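Local coordinates for protein annexin A8 (Homo sapiens, PDB 1W3W) that binds phospholipids in a calcium-dependent manner and acts as an anticoagulant, indirectly inhibiting the thromboplastin-specific complex of the blood coagulation cascade, at residues A[32-37]-A[42-47]; A[104-109]-A[141-146]; A[156-161]-A[242-247]. All coordinates share one frame; numbering follows the deposited sequence.

Interaction 1: A[32-37]-A[42-47]; sequences KAMKGI and QAIIDV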
# COMPACT_ATOMS: atom_id res chain seq x y z
N LYS A 32 6.43 -22.51 22.44
CA LYS A 32 6.91 -23.87 22.21
C LYS A 32 7.58 -24.00 20.84
O LYS A 32 8.54 -24.75 20.68
CB LYS A 32 5.74 -24.85 22.33
CG LYS A 32 5.19 -24.95 23.75
CD LYS A 32 4.07 -25.98 23.85
CE LYS A 32 4.55 -27.27 24.53
NZ LYS A 32 5.75 -27.87 23.85
N ALA A 33 7.07 -23.25 19.86
CA ALA A 33 7.60 -23.30 18.51
C ALA A 33 9.01 -22.75 18.40
O ALA A 33 9.75 -23.13 17.52
CB ALA A 33 6.67 -22.55 17.55
N MET A 34 9.39 -21.83 19.28
CA MET A 34 10.69 -21.17 19.20
C MET A 34 11.66 -21.51 20.33
O MET A 34 12.87 -21.27 20.21
CB MET A 34 10.47 -19.66 19.17
CG MET A 34 9.71 -19.23 17.93
SD MET A 34 9.55 -17.49 17.76
CE MET A 34 8.26 -17.17 18.91
N LYS A 35 11.12 -22.07 21.41
CA LYS A 35 11.88 -22.40 22.61
C LYS A 35 12.87 -23.51 22.29
O LYS A 35 12.58 -24.40 21.50
CB LYS A 35 10.91 -22.81 23.74
CG LYS A 35 11.52 -23.57 24.92
CD LYS A 35 10.43 -24.09 25.87
CE LYS A 35 10.79 -25.47 26.45
NZ LYS A 35 10.04 -25.77 27.72
N GLY A 36 14.05 -23.43 22.89
CA GLY A 36 15.01 -24.51 22.80
C GLY A 36 15.69 -24.58 21.45
O GLY A 36 15.92 -23.56 20.80
N ILE A 37 16.00 -25.79 21.05
CA ILE A 37 16.77 -26.03 19.84
C ILE A 37 15.80 -26.46 18.75
O ILE A 37 14.99 -27.37 18.95
CB ILE A 37 17.84 -27.11 20.09
CG1 ILE A 37 18.92 -26.56 21.04
CG2 ILE A 37 18.47 -27.55 18.79
CD1 ILE A 37 19.62 -27.62 21.84
N GLN A 42 6.05 -24.01 10.83
CA GLN A 42 4.68 -24.28 10.45
C GLN A 42 3.71 -23.87 11.53
O GLN A 42 2.65 -23.33 11.23
CB GLN A 42 4.50 -25.78 10.11
CG GLN A 42 3.12 -26.11 9.54
CD GLN A 42 2.85 -25.37 8.24
OE1 GLN A 42 1.81 -24.71 8.10
NE2 GLN A 42 3.77 -25.45 7.31
N ALA A 43 4.06 -24.10 12.80
CA ALA A 43 3.21 -23.70 13.91
C ALA A 43 3.10 -22.18 13.99
O ALA A 43 2.08 -21.66 14.40
CB ALA A 43 3.75 -24.25 15.22
N ILE A 44 4.16 -21.47 13.60
CA ILE A 44 4.13 -20.02 13.55
C ILE A 44 3.17 -19.55 12.44
O ILE A 44 2.36 -18.67 12.67
CB ILE A 44 5.57 -19.44 13.37
CG1 ILE A 44 6.38 -19.69 14.66
CG2 ILE A 44 5.52 -17.95 13.08
CD1 ILE A 44 7.87 -19.55 14.48
N ILE A 45 3.24 -20.18 11.27
CA ILE A 45 2.31 -19.92 10.16
C ILE A 45 0.87 -20.18 10.60
O ILE A 45 -0.00 -19.35 10.38
CB ILE A 45 2.66 -20.78 8.92
CG1 ILE A 45 4.01 -20.36 8.33
CG2 ILE A 45 1.56 -20.69 7.82
CD1 ILE A 45 4.51 -21.33 7.27
N ASP A 46 0.63 -21.31 11.25
CA ASP A 46 -0.72 -21.74 11.60
C ASP A 46 -1.39 -20.82 12.60
O ASP A 46 -2.59 -20.71 12.58
CB ASP A 46 -0.72 -23.16 12.17
CG ASP A 46 -0.48 -24.21 11.10
OD1 ASP A 46 -0.40 -23.87 9.90
OD2 ASP A 46 -0.33 -25.41 11.39
N VAL A 47 -0.62 -20.15 13.46
CA VAL A 47 -1.21 -19.19 14.38
C VAL A 47 -1.33 -17.81 13.72
O VAL A 47 -2.42 -17.23 13.64
CB VAL A 47 -0.38 -19.10 15.69
CG1 VAL A 47 -0.86 -17.95 16.57
CG2 VAL A 47 -0.45 -20.42 16.47

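Interaction 2: A[104-109]-A[141-146]; sequences DAMKGL and SSLEED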
# COMPACT_ATOMS: atom_id res chain seq x y z
N ASP A 104 11.35 3.22 6.29
CA ASP A 104 12.30 2.35 5.63
C ASP A 104 12.61 2.82 4.22
O ASP A 104 13.74 2.68 3.75
CB ASP A 104 11.81 0.91 5.55
CG ASP A 104 11.83 0.19 6.88
OD1 ASP A 104 12.32 0.74 7.89
OD2 ASP A 104 11.32 -0.95 7.00
N ALA A 105 11.62 3.38 3.53
CA ALA A 105 11.81 3.85 2.16
C ALA A 105 12.80 5.01 2.08
O ALA A 105 13.42 5.20 1.04
CB ALA A 105 10.49 4.26 1.53
N MET A 106 12.91 5.79 3.16
CA MET A 106 13.75 6.98 3.20
C MET A 106 15.04 6.85 4.03
O MET A 106 15.96 7.61 3.80
CB MET A 106 12.96 8.17 3.71
CG MET A 106 11.95 8.69 2.71
SD MET A 106 11.04 10.07 3.34
CE MET A 106 9.88 9.23 4.40
N LYS A 107 15.14 5.89 4.95
CA LYS A 107 16.26 5.85 5.91
C LYS A 107 17.54 5.19 5.36
O LYS A 107 18.61 5.27 5.98
CB LYS A 107 15.86 5.09 7.17
CG LYS A 107 15.97 3.56 7.06
CD LYS A 107 15.46 2.87 8.32
CE LYS A 107 16.15 1.53 8.59
NZ LYS A 107 15.47 0.38 7.92
N GLY A 108 17.41 4.50 4.24
CA GLY A 108 18.51 3.73 3.69
C GLY A 108 19.28 4.51 2.65
O GLY A 108 19.24 5.73 2.59
N LEU A 109 19.97 3.75 1.82
CA LEU A 109 20.73 4.26 0.72
C LEU A 109 19.80 4.31 -0.48
O LEU A 109 19.30 3.28 -0.95
CB LEU A 109 21.91 3.31 0.47
CG LEU A 109 23.13 3.82 -0.28
CD1 LEU A 109 23.79 4.97 0.45
CD2 LEU A 109 24.12 2.68 -0.45
N SER A 141 9.97 12.53 13.91
CA SER A 141 9.94 13.61 12.93
C SER A 141 8.63 13.58 12.16
O SER A 141 7.93 12.56 12.13
CB SER A 141 11.11 13.51 11.94
OG SER A 141 11.23 12.19 11.42
N SER A 142 8.30 14.69 11.53
CA SER A 142 7.07 14.80 10.78
C SER A 142 7.27 14.12 9.42
O SER A 142 8.32 14.27 8.79
CB SER A 142 6.68 16.27 10.62
OG SER A 142 6.29 16.56 9.30
N LEU A 143 6.27 13.37 8.97
CA LEU A 143 6.34 12.67 7.69
C LEU A 143 6.49 13.67 6.55
O LEU A 143 7.30 13.51 5.66
CB LEU A 143 5.10 11.78 7.47
CG LEU A 143 5.00 11.06 6.13
CD1 LEU A 143 6.24 10.23 5.86
CD2 LEU A 143 3.74 10.19 6.05
N GLU A 144 5.70 14.74 6.62
CA GLU A 144 5.73 15.78 5.60
C GLU A 144 7.12 16.45 5.50
O GLU A 144 7.61 16.72 4.40
CB GLU A 144 4.62 16.79 5.89
CG GLU A 144 4.94 18.23 5.57
CD GLU A 144 3.69 19.06 5.41
OE1 GLU A 144 3.71 19.99 4.58
OE2 GLU A 144 2.68 18.77 6.09
N GLU A 145 7.76 16.68 6.64
CA GLU A 145 9.10 17.29 6.66
C GLU A 145 10.18 16.37 6.11
O GLU A 145 11.09 16.83 5.43
CB GLU A 145 9.49 17.70 8.09
CG GLU A 145 8.97 19.07 8.46
CD GLU A 145 9.41 19.51 9.85
OE1 GLU A 145 10.54 19.15 10.27
OE2 GLU A 145 8.63 20.23 10.51
N ASP A 146 10.07 15.07 6.39
CA ASP A 146 11.02 14.08 5.86
C ASP A 146 10.88 13.96 4.35
O ASP A 146 11.89 13.90 3.65
CB ASP A 146 10.84 12.72 6.52
CG ASP A 146 11.46 12.65 7.91
OD1 ASP A 146 12.14 13.62 8.31
OD2 ASP A 146 11.33 11.68 8.67

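Interaction 3: A[156-161]-A[242-247]; sequences ERILVC and EAMLTV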
# COMPACT_ATOMS: atom_id res chain seq x y z
N GLU A 156 8.14 15.91 -5.33
CA GLU A 156 8.00 16.48 -3.99
C GLU A 156 6.70 17.24 -3.80
O GLU A 156 6.05 17.11 -2.76
CB GLU A 156 9.16 17.42 -3.70
CG GLU A 156 9.26 17.86 -2.25
CD GLU A 156 8.41 19.06 -1.90
OE1 GLU A 156 8.09 19.88 -2.79
OE2 GLU A 156 8.06 19.21 -0.72
N ARG A 157 6.33 18.03 -4.80
CA ARG A 157 5.12 18.83 -4.76
C ARG A 157 3.85 17.96 -4.70
O ARG A 157 2.97 18.23 -3.90
CB ARG A 157 5.06 19.77 -5.97
CG ARG A 157 6.19 20.82 -5.99
CD ARG A 157 5.92 22.06 -5.15
NE ARG A 157 6.01 23.28 -5.96
CZ ARG A 157 6.26 24.51 -5.49
NH1 ARG A 157 6.46 24.73 -4.19
NH2 ARG A 157 6.31 25.53 -6.34
N ILE A 158 3.75 16.94 -5.56
CA ILE A 158 2.56 16.09 -5.53
C ILE A 158 2.46 15.26 -4.24
O ILE A 158 1.38 15.09 -3.70
CB ILE A 158 2.42 15.20 -6.80
CG1 ILE A 158 1.01 14.60 -6.86
CG2 ILE A 158 3.47 14.10 -6.83
CD1 ILE A 158 0.74 13.87 -8.15
N LEU A 159 3.58 14.77 -3.74
CA LEU A 159 3.58 13.95 -2.53
C LEU A 159 3.15 14.78 -1.32
O LEU A 159 2.31 14.35 -0.54
CB LEU A 159 4.95 13.31 -2.30
CG LEU A 159 5.38 12.29 -3.36
CD1 LEU A 159 6.75 11.78 -3.06
CD2 LEU A 159 4.39 11.14 -3.49
N VAL A 160 3.73 15.97 -1.18
CA VAL A 160 3.34 16.88 -0.12
C VAL A 160 1.86 17.28 -0.22
O VAL A 160 1.16 17.36 0.79
CB VAL A 160 4.27 18.14 -0.12
CG1 VAL A 160 3.59 19.34 0.50
CG2 VAL A 160 5.55 17.80 0.62
N CYS A 161 1.38 17.50 -1.43
CA CYS A 161 -0.03 17.83 -1.65
C CYS A 161 -0.96 16.69 -1.22
O CYS A 161 -2.00 16.94 -0.63
CB CYS A 161 -0.27 18.18 -3.11
SG CYS A 161 -1.95 18.77 -3.43
N GLU A 242 4.67 8.06 -12.74
CA GLU A 242 4.20 6.97 -11.87
C GLU A 242 3.19 7.48 -10.86
O GLU A 242 2.13 6.88 -10.67
CB GLU A 242 5.38 6.31 -11.15
CG GLU A 242 5.06 4.99 -10.43
CD GLU A 242 6.29 4.35 -9.77
OE1 GLU A 242 6.13 3.53 -8.83
OE2 GLU A 242 7.42 4.67 -10.18
N ALA A 243 3.50 8.62 -10.24
CA ALA A 243 2.66 9.21 -9.21
C ALA A 243 1.31 9.65 -9.77
O ALA A 243 0.28 9.36 -9.16
CB ALA A 243 3.37 10.40 -8.57
N MET A 244 1.32 10.34 -10.91
CA MET A 244 0.07 10.77 -11.57
C MET A 244 -0.81 9.61 -12.01
O MET A 244 -2.00 9.61 -11.72
CB MET A 244 0.36 11.69 -12.76
CG MET A 244 0.73 13.08 -12.33
SD MET A 244 1.04 14.25 -13.66
CE MET A 244 1.39 15.60 -12.67
N LEU A 245 -0.22 8.64 -12.70
CA LEU A 245 -0.96 7.45 -13.11
C LEU A 245 -1.53 6.68 -11.91
O LEU A 245 -2.59 6.09 -12.01
CB LEU A 245 -0.08 6.53 -13.96
CG LEU A 245 0.27 7.00 -15.38
CD1 LEU A 245 1.37 6.13 -15.98
CD2 LEU A 245 -0.96 7.01 -16.28
N THR A 246 -0.81 6.69 -10.79
CA THR A 246 -1.26 5.99 -9.59
C THR A 246 -2.50 6.68 -9.03
O THR A 246 -3.47 6.02 -8.69
CB THR A 246 -0.15 5.95 -8.53
OG1 THR A 246 0.93 5.16 -9.02
CG2 THR A 246 -0.61 5.23 -7.31
N VAL A 247 -2.47 8.01 -8.98
CA VAL A 247 -3.65 8.76 -8.54
C VAL A 247 -4.84 8.43 -9.44
O VAL A 247 -5.93 8.16 -8.95
CB VAL A 247 -3.39 10.28 -8.49
CG1 VAL A 247 -4.68 11.06 -8.18
CG2 VAL A 247 -2.37 10.57 -7.45

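Interaction 1: A[32-37]-A[42-47]
The bond from Asp46 N to Gln42 O, 2.9 Å, fixes the helical turn that presents Ala43 and Ile44 to Ala33 and Met34. One residue on, Val47 N reaches Ala43 O at a longer 3.2 Å. No hydrogen bond passes between the two segments themselves; they meet through aliphatic carbon. The backbones come closest at the two alanines, with Ala33 CA 6.4 Å from Ala43 CA, a spacing that small side chains on both partners permit. Methyl faces methyl here, Ala33 CB lying 4.1 Å from Ala43 CB. The same Ala33 CB also rests against the longer branch of the isoleucine, at 4.1 Å from Ile44 CG1. This is the turn between helix 24-34 and helix 41-48, the first two helices of annexin repeat 1. Its Met34-Lys35-Gly36 run resembles in sequence the loop of repeat 4 in which Met266 and Gly268 bind calcium; the ion is seen at that loop of repeat 4. Just after the helix ends, Gly36 takes a positive phi of 74°, a value that glycine tolerates easily. Asn40 tightens the turn: it shares a backbone hydrogen bond with Ala33, and its OD1 accepts from Ala43 N. Ile44 turns CG1 anti to its own carbonyl carbon (chi1 -68°), and the nearly extended chi2 then carries CD1 onward to Met34 CG, 3.9 Å away. The two side chains cross there at about a right angle, with the closest touch at the CG methylene of Met34. The Met34 side chain also packs on Leu71, Thr74, Leu75 and Glu78 of helix 71-78. Ile44 for its part also touches Leu30 and Leu79.

Interaction 2: A[104-109]-A[141-146]
Within annexin repeat 2, Met106, from helix 96-107, packs against the first turn of helix 143-150, where it meets Leu143 and Asp146. Ser142 is the N-cap of that helix; its OG accepts from Glu145 N at 3.0 Å in a fairly straight bond (162°). Met106 CG lies anti to the carbonyl carbon, and a bend at chi3 (-78°) swings the terminal methyl aside to Leu143, with Met106 CE 4.0 Å from Leu143 CD1. The sulfur sits over the backbone of Asp146, SD 3.9 Å from O, and 4.1 Å from the CB methylene. The Asp146 carboxylate is occupied by other partners: Ser141 OG donates to OD2 at 2.8 Å, on the syn side but 29° out of the carboxylate plane, and Tyr135 OH bonds the same oxygen. Tyr135 of helix 125-139 packs on Met106 and Leu143 as well. With an alanine here, the Leu143 methyl and the Asp146 methylene would probably lose the thioether that packs against them, opening a gap between the two helices. Since no hydrogen bond spans the segments, the contact rests on van der Waals packing of the thioether, while Asp146 OD2 is satisfied by Ser141 and Tyr135.

Interaction 3: A[156-161]-A[242-247]
Ile158 and Ala243 form the closest pair of this helix-to-helix contact, with CG2 of the isoleucine 4.1 Å from the alanine CB. Ile158 holds CG1 anti to the backbone N (chi1 -166°), which leaves CG2 between the backbone N and carbonyl carbon and pointed at Ala243. The extended second torsion pushes CD1 outward to Met244 CG at 4.3 Å. Met244 is extended beyond CB, at chi2 and chi3 (180°). Ile158 touches it at CG, near the base; the side chain of Met244 also packs on Phe201, Ile202 and Leu205 of helix 198-207. Ile158 touches Ile202 too, so helix 198-207 adds to the same apolar patch. Thr246 bends back on its own helix: OG1 donates to Glu242 O at 2.7 Å, from the opposite face of that carbonyl to Thr246 N. The contact joins helix 153-163 of repeat 2 to helix 238-252 of repeat 3, and the Cys161-Cys206 disulfide adds a covalent tie between these repeats. With carbon alone facing carbon across the segments, the contact between these two helices is itself purely apolar packing, and the disulfide is a separate covalent link.

In the fold
The three contacts follow one another along the chain and step through the annexin repeats. Interaction 1 lies inside repeat 1, interaction 2 inside repeat 2, and interaction 3 joins repeat 2 to repeat 3. Interactions 2 and 3 are neighbours, their centres about 16 Å apart. They touch where Glu144 OE1 of helix 143-150 packs at 4.1 Å from Val160 CG1 of helix 153-163, the next helix in the chain. Interaction 1 is remote, its centre about 34 Å from that of interaction 2 and about 42 Å from that of interaction 3, across the chain's centre. All three lie away from the calcium site of Met266, Gly268, Gly270 and Asp310 in repeat 4.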